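Local structure of superoxide dismutase [Cu-Zn] (Bacteroidetes bacterium GWA2_30_7, 7B4O) at residues T64-H69 / S122-K127; I25-S30 / V34-D39; R85-L90 / H116-R121. The protein probably catalyses the dismutation of superoxide to molecular oxygen and hydrogen peroxide, as a copper-zinc superoxide dismutase, here with zinc in both metal positions. All coordinates share one frame; numbering follows the deposited sequence.

Overall arrangement
From the N terminus, contact 2 closes first: residues 25-30 and 34-39 fold back on each other as a hairpin with just three residues between them, and it is finished before the others begin. Contact 1 then opens at residues 64-69 and shuts only at 122-127. Contact 3 is nested inside that long loop, running from 85-90 to 116-121, so its second segment leads straight into the strand of contact 1. Contacts 1 and 3 share a zinc ion whose ligands include His69, His86 and Asp89. Met123 of contact 1 packs on Ile25 and Phe27 of the hairpin, while Phe27 also meets Ile118 of contact 3, linking all three through the barrel interior.

Contact 1 of 3, residues T64-H69 / S122-K127; sequences TSAGGH and SMIVHK. With ZN (zinc ion), chain E; ZN (zinc ion), chain F.
His69 and His126 point their ring tips at one zinc ion, with His69 NE2 and His126 NE2 4.4 Å apart. Starting at CB, the His69 side chain leaves the backbone with CG anti to the carbonyl carbon (chi1 -69°), which lays the imidazole between two metals. CB and CG both lie close to the zinc of chain F, and His69 ND1 binds that zinc at 2.1 Å. CE1 lies between the two ions, nearer the zinc of chain F. At the tip, His69 NE2 turns to the zinc of chain E from a long 2.7 Å; CD2 lies beside that same ion. The bond from His126 NE2 to this zinc is shorter, 2.0 Å, and His126 approaches at the edge of the His69 ring, near its plane. His69 thus occupies the bridging-histidine position of the copper-zinc superoxide dismutases: His51, His53 and His126 hold the zinc of chain E closely in the site usually given to copper, while the bridge from His69 is at most weak. The other ion has His77, His86 and Asp89 as further ligands. The loop runs 76° from strand 122-126, against the side carrying Ser122, Ile124 and His126. The His126 ring is backed on one face by Ile124 CG2, 3.6 Å above its plane, while its ND1 is engaged by Gly141. Nearer the start of the strand, Ala66 CB from the loop's short 3-10 turn sits 3.7 Å from Ile124 CD1 and 3.4 Å from Ser122 OG, a hydroxyl that hydrogen-bonds to Cys55 O.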
# COMPACT_ATOMS: atom_id res chain seq x y z
N THR A 64 2.68 14.56 -0.83
CA THR A 64 1.47 15.36 -1.15
C THR A 64 0.51 14.55 -2.04
O THR A 64 -0.68 14.86 -2.05
CB THR A 64 1.83 16.71 -1.76
OG1 THR A 64 2.65 16.51 -2.91
CG2 THR A 64 2.50 17.61 -0.75
N SER A 65 1.01 13.53 -2.75
CA SER A 65 0.19 12.62 -3.59
C SER A 65 -0.87 11.89 -2.74
O SER A 65 -1.83 11.37 -3.33
CB SER A 65 1.09 11.66 -4.31
OG SER A 65 2.01 11.03 -3.41
N ALA A 66 -0.69 11.80 -1.43
CA ALA A 66 -1.64 11.09 -0.54
C ALA A 66 -2.92 11.92 -0.38
O ALA A 66 -3.93 11.37 0.14
CB ALA A 66 -1.00 10.79 0.79
N GLY A 67 -2.93 13.17 -0.82
CA GLY A 67 -4.12 14.04 -0.73
C GLY A 67 -4.43 14.43 0.71
O GLY A 67 -3.53 14.41 1.55
N GLY A 68 -5.67 14.82 0.97
CA GLY A 68 -6.11 15.31 2.28
C GLY A 68 -6.54 14.17 3.19
O GLY A 68 -6.29 13.00 2.85
N HIS A 69 -7.16 14.50 4.31
CA HIS A 69 -7.60 13.49 5.30
C HIS A 69 -8.68 12.61 4.69
O HIS A 69 -9.53 13.12 3.93
CB HIS A 69 -8.03 14.14 6.62
CG HIS A 69 -6.87 14.71 7.33
ND1 HIS A 69 -6.93 15.17 8.63
CD2 HIS A 69 -5.56 14.82 6.94
CE1 HIS A 69 -5.72 15.56 9.00
NE2 HIS A 69 -4.87 15.37 7.98
N SER A 122 -3.95 5.77 2.50
CA SER A 122 -2.56 5.95 2.97
C SER A 122 -2.54 6.27 4.47
O SER A 122 -3.45 6.89 4.99
CB SER A 122 -1.87 7.03 2.20
OG SER A 122 -2.64 8.22 2.19
N MET A 123 -1.44 5.89 5.11
CA MET A 123 -1.04 6.46 6.40
C MET A 123 -0.03 7.56 6.11
O MET A 123 0.89 7.34 5.28
CB MET A 123 -0.42 5.41 7.33
CG MET A 123 -1.43 4.42 7.91
SD MET A 123 -2.68 5.23 8.93
CE MET A 123 -1.67 6.18 10.05
N ILE A 124 -0.21 8.71 6.74
CA ILE A 124 0.76 9.83 6.72
C ILE A 124 1.15 10.11 8.17
O ILE A 124 0.28 10.24 9.02
CB ILE A 124 0.18 11.07 6.03
CG1 ILE A 124 -0.04 10.85 4.54
CG2 ILE A 124 1.08 12.27 6.28
CD1 ILE A 124 1.26 10.69 3.73
N VAL A 125 2.46 10.18 8.41
CA VAL A 125 3.00 10.69 9.69
C VAL A 125 3.52 12.09 9.42
O VAL A 125 4.16 12.31 8.39
CB VAL A 125 4.06 9.75 10.28
CG1 VAL A 125 4.57 10.26 11.62
CG2 VAL A 125 3.53 8.33 10.40
N HIS A 126 3.22 13.01 10.32
CA HIS A 126 3.55 14.44 10.17
C HIS A 126 4.76 14.83 11.01
O HIS A 126 5.09 14.16 11.99
CB HIS A 126 2.33 15.30 10.50
CG HIS A 126 1.25 15.24 9.47
ND1 HIS A 126 1.26 16.05 8.36
CD2 HIS A 126 0.12 14.49 9.39
CE1 HIS A 126 0.19 15.79 7.63
NE2 HIS A 126 -0.54 14.85 8.24
N LYS A 127 5.38 15.94 10.62
CA LYS A 127 6.57 16.50 11.31
C LYS A 127 6.17 17.00 12.69
O LYS A 127 6.92 16.78 13.64
CB LYS A 127 7.17 17.62 10.47
CG LYS A 127 8.40 18.26 11.09
CD LYS A 127 9.01 19.36 10.27
CE LYS A 127 10.06 20.14 11.03
NZ LYS A 127 10.89 19.27 11.90
ZN ZN E . -2.40 14.38 7.86
ZN ZN F . -8.56 15.19 9.91

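Contact 2 of 3, residues I25-S30 / V34-D39; sequences ITFTKS and VKVVAD
Lys35 O is gripped twice: Thr28 N donates to it over 2.9 Å, and an ordered water donates from 2.9 Å. Phe27 CA adds a CA-H...O contact to the same oxygen. The water is itself held between two threonine hydroxyls, 2.8 Å from Thr26 OG1 and 2.8 Å from Thr28 OG1, so it ties both side chains to the neighbouring strand. Thr26 OG1 takes the position between backbone N and carbonyl carbon (chi1 68°), which also brings it alongside Val37 CB. Beside the water, Thr26 and Val37 form a hydrogen-bonded pair, with Thr26 N to Val37 O at 2.8 Å and nearly straight (166°). Thr28 and Lys35 form the next such pair, though its donors are tilted from the carbonyl planes. On the other face of the sheet the packing is apolar. Phe27 CB rests on Val34 CG1 at 3.8 Å, its ring lies beside Val36 CG2, and Ile25 CG1 meets Ala38 CB at 3.9 Å; Phe50 of strand 46-53 touches both Ile25 and Ala38. Ile25, Phe27, Val34, Val36 and Ala38 are buried, the face with Thr26, Thr28, Lys35 and Val37 partly exposed, in an antiparallel hairpin of the Greek-key barrel of copper-zinc superoxide dismutases.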
# COMPACT_ATOMS: atom_id res chain seq x y z
N ILE A 25 2.36 -0.46 10.79
CA ILE A 25 1.07 -0.22 11.47
C ILE A 25 0.15 -1.39 11.12
O ILE A 25 0.07 -1.74 9.94
CB ILE A 25 0.47 1.13 11.04
CG1 ILE A 25 1.47 2.27 11.27
CG2 ILE A 25 -0.85 1.37 11.76
CD1 ILE A 25 1.37 3.34 10.24
N THR A 26 -0.48 -1.97 12.12
CA THR A 26 -1.49 -3.03 11.91
C THR A 26 -2.83 -2.56 12.46
O THR A 26 -2.88 -1.81 13.45
CB THR A 26 -1.07 -4.37 12.51
OG1 THR A 26 -1.06 -4.23 13.93
CG2 THR A 26 0.27 -4.83 11.98
N PHE A 27 -3.88 -3.02 11.79
CA PHE A 27 -5.29 -2.77 12.16
C PHE A 27 -5.93 -4.15 12.30
O PHE A 27 -5.94 -4.87 11.30
CB PHE A 27 -5.97 -1.94 11.07
CG PHE A 27 -5.29 -0.64 10.74
CD1 PHE A 27 -4.28 -0.58 9.79
CD2 PHE A 27 -5.70 0.54 11.34
CE1 PHE A 27 -3.67 0.62 9.50
CE2 PHE A 27 -5.11 1.75 11.01
CZ PHE A 27 -4.10 1.79 10.09
N THR A 28 -6.44 -4.48 13.47
CA THR A 28 -7.02 -5.82 13.73
C THR A 28 -8.44 -5.64 14.27
O THR A 28 -8.61 -4.90 15.25
CB THR A 28 -6.11 -6.64 14.65
OG1 THR A 28 -4.80 -6.64 14.08
CG2 THR A 28 -6.60 -8.06 14.83
N LYS A 29 -9.42 -6.30 13.64
CA LYS A 29 -10.81 -6.30 14.15
C LYS A 29 -10.77 -6.87 15.56
O LYS A 29 -10.12 -7.90 15.76
CB LYS A 29 -11.74 -7.10 13.22
CG LYS A 29 -13.22 -6.85 13.45
CD LYS A 29 -13.69 -5.49 12.98
CE LYS A 29 -15.07 -5.12 13.49
NZ LYS A 29 -15.06 -4.78 14.93
N SER A 30 -11.40 -6.18 16.52
CA SER A 30 -11.62 -6.64 17.91
C SER A 30 -13.12 -6.58 18.21
O SER A 30 -13.87 -6.02 17.38
CB SER A 30 -10.83 -5.82 18.90
OG SER A 30 -11.32 -4.49 18.96
N VAL A 34 -11.62 -1.60 16.14
CA VAL A 34 -10.37 -1.98 15.41
C VAL A 34 -9.18 -1.56 16.27
O VAL A 34 -9.07 -0.38 16.62
CB VAL A 34 -10.32 -1.38 14.00
CG1 VAL A 34 -8.93 -1.54 13.37
CG2 VAL A 34 -11.40 -2.00 13.12
N LYS A 35 -8.34 -2.52 16.61
CA LYS A 35 -7.09 -2.26 17.36
C LYS A 35 -6.04 -1.74 16.39
O LYS A 35 -5.66 -2.47 15.43
CB LYS A 35 -6.60 -3.53 18.07
CG LYS A 35 -5.35 -3.33 18.92
CD LYS A 35 -4.87 -4.62 19.52
CE LYS A 35 -3.65 -4.46 20.39
NZ LYS A 35 -3.34 -5.73 21.08
N VAL A 36 -5.59 -0.52 16.63
CA VAL A 36 -4.49 0.13 15.85
C VAL A 36 -3.21 -0.06 16.65
O VAL A 36 -3.20 0.31 17.83
CB VAL A 36 -4.79 1.62 15.62
CG1 VAL A 36 -3.69 2.29 14.81
CG2 VAL A 36 -6.15 1.79 14.97
N VAL A 37 -2.21 -0.67 16.03
CA VAL A 37 -0.87 -0.86 16.66
C VAL A 37 0.17 -0.30 15.70
O VAL A 37 0.28 -0.82 14.57
CB VAL A 37 -0.57 -2.33 17.00
CG1 VAL A 37 0.82 -2.46 17.60
CG2 VAL A 37 -1.62 -2.90 17.93
N ALA A 38 0.93 0.68 16.14
CA ALA A 38 1.98 1.33 15.33
C ALA A 38 3.31 1.16 16.05
O ALA A 38 3.39 1.40 17.27
CB ALA A 38 1.67 2.77 15.09
N ASP A 39 4.33 0.77 15.29
CA ASP A 39 5.72 0.67 15.77
C ASP A 39 6.60 1.34 14.73
O ASP A 39 6.82 0.74 13.66
CB ASP A 39 6.11 -0.78 16.02
CG ASP A 39 5.36 -1.33 17.21
OD1 ASP A 39 5.68 -0.91 18.34
OD2 ASP A 39 4.44 -2.12 16.99
O HOH W 1 -3.55 -4.41 15.30

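Contact 3 of 3, residues R85-L90 / H116-R121; sequences RHIGDL and HSIIGR. With ZN (zinc ion), chain F.
An isoleucine methyl lies over the face of a histidine ring: Ile87 CD1 is 4.0 Å from His116 ND1, and the two side chains cross at about a right angle. No hydrogen bond joins the two segments, so the contact rests on this meeting and on the looser one of Ile87 CG2 with Ile118 CG2 at 4.4 Å. With CG1 anti to its carbonyl carbon (chi1 -63°), Ile87 sends one branch to the histidine and the other to Ile118. The far nitrogen of His116, NE2, is hydrogen-bonded to Glu73, which helps fix the ring's rotation.

The backbone that carries Ile87 is a type I turn from His86 to Asp89, and His86 O is claimed from opposite faces of its plane by Asp89 N and by Arg85 NE, the latter bond 3.0 Å and nearly straight. Arg85 NH2 reaches Ile87 O as well, its guanidinium lying flat with both acceptors, and forms a salt bridge to Asp107. The same turn presents two zinc ligands, His86 ND1 at 2.0 Å and Asp89 OD1 at 1.9 Å. Asp89 OD2 accepts from His86 N, above the carboxylate plane, and from Gly78 N, and together these bonds probably steady the carboxylate. Opposite Ile87, Ile118 starts a type II turn whose Gly120 has a positive phi and hydrogen-bonds through its backbone to the second subunit. The contact therefore sets the three-histidine, one-aspartate zinc site against the Greek-key loop that meets the dimer interface in copper-zinc superoxide dismutases.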
# COMPACT_ATOMS: atom_id res chain seq x y z
N ARG A 85 -15.06 14.23 13.78
CA ARG A 85 -13.72 13.83 13.29
C ARG A 85 -13.84 13.27 11.88
O ARG A 85 -14.92 12.80 11.49
CB ARG A 85 -13.06 12.82 14.22
CG ARG A 85 -13.78 11.48 14.30
CD ARG A 85 -12.95 10.42 14.99
NE ARG A 85 -12.19 9.59 14.05
CZ ARG A 85 -11.69 8.40 14.33
NH1 ARG A 85 -11.83 7.88 15.54
NH2 ARG A 85 -11.07 7.71 13.39
N HIS A 86 -12.73 13.30 11.16
CA HIS A 86 -12.53 12.55 9.91
C HIS A 86 -12.31 11.08 10.28
O HIS A 86 -11.75 10.82 11.36
CB HIS A 86 -11.29 13.07 9.17
CG HIS A 86 -11.36 14.51 8.82
ND1 HIS A 86 -10.26 15.34 8.83
CD2 HIS A 86 -12.40 15.28 8.45
CE1 HIS A 86 -10.63 16.54 8.44
NE2 HIS A 86 -11.93 16.53 8.21
N ILE A 87 -12.75 10.15 9.43
CA ILE A 87 -12.40 8.72 9.62
C ILE A 87 -10.88 8.63 9.82
O ILE A 87 -10.43 7.86 10.69
CB ILE A 87 -12.89 7.85 8.46
CG1 ILE A 87 -14.41 7.85 8.33
CG2 ILE A 87 -12.35 6.44 8.61
CD1 ILE A 87 -15.16 7.45 9.59
N GLY A 88 -10.11 9.42 9.08
CA GLY A 88 -8.64 9.33 9.11
C GLY A 88 -7.98 9.97 10.32
O GLY A 88 -6.73 9.98 10.37
N ASP A 89 -8.73 10.53 11.27
CA ASP A 89 -8.15 11.28 12.41
C ASP A 89 -7.73 10.33 13.53
O ASP A 89 -8.51 10.11 14.46
CB ASP A 89 -9.11 12.37 12.89
CG ASP A 89 -9.26 13.50 11.90
OD1 ASP A 89 -8.42 13.58 10.95
OD2 ASP A 89 -10.21 14.29 12.07
N LEU A 90 -6.51 9.78 13.43
CA LEU A 90 -5.99 8.82 14.43
C LEU A 90 -5.08 9.54 15.43
O LEU A 90 -4.42 8.84 16.20
CB LEU A 90 -5.25 7.68 13.72
CG LEU A 90 -5.95 7.02 12.53
CD1 LEU A 90 -5.24 5.74 12.14
CD2 LEU A 90 -7.43 6.72 12.79
N HIS A 116 -16.54 3.53 3.97
CA HIS A 116 -15.61 3.97 5.03
C HIS A 116 -14.33 3.11 5.03
O HIS A 116 -13.51 3.33 5.94
CB HIS A 116 -16.26 3.91 6.42
CG HIS A 116 -17.34 4.92 6.65
ND1 HIS A 116 -17.96 5.07 7.89
CD2 HIS A 116 -17.90 5.82 5.82
CE1 HIS A 116 -18.86 6.03 7.80
NE2 HIS A 116 -18.84 6.50 6.54
N SER A 117 -14.20 2.13 4.12
CA SER A 117 -13.07 1.17 4.17
C SER A 117 -11.76 1.94 4.09
O SER A 117 -11.61 2.79 3.20
CB SER A 117 -13.09 0.10 3.11
OG SER A 117 -11.94 -0.72 3.22
N ILE A 118 -10.81 1.59 4.95
CA ILE A 118 -9.45 2.20 4.94
C ILE A 118 -8.53 1.43 4.00
O ILE A 118 -7.39 1.89 3.80
CB ILE A 118 -8.87 2.29 6.36
CG1 ILE A 118 -8.60 0.90 6.96
CG2 ILE A 118 -9.77 3.15 7.23
CD1 ILE A 118 -7.76 0.95 8.20
N ILE A 119 -8.98 0.32 3.42
CA ILE A 119 -8.10 -0.48 2.52
C ILE A 119 -7.79 0.35 1.28
O ILE A 119 -8.71 0.87 0.63
CB ILE A 119 -8.75 -1.83 2.15
CG1 ILE A 119 -9.06 -2.68 3.38
CG2 ILE A 119 -7.89 -2.56 1.15
CD1 ILE A 119 -7.89 -3.00 4.26
N GLY A 120 -6.51 0.46 0.95
CA GLY A 120 -6.03 1.20 -0.23
C GLY A 120 -5.90 2.69 0.04
O GLY A 120 -5.54 3.42 -0.89
N ARG A 121 -6.16 3.13 1.26
CA ARG A 121 -5.88 4.53 1.66
C ARG A 121 -4.43 4.59 2.14
O ARG A 121 -3.75 3.55 2.17
CB ARG A 121 -6.88 5.00 2.73
CG ARG A 121 -8.33 4.79 2.34
CD ARG A 121 -8.75 5.60 1.14
NE ARG A 121 -10.09 5.24 0.70
CZ ARG A 121 -10.78 5.88 -0.24
NH1 ARG A 121 -10.28 6.95 -0.83
NH2 ARG A 121 -11.98 5.45 -0.57
ZN ZN F . -8.56 15.19 9.91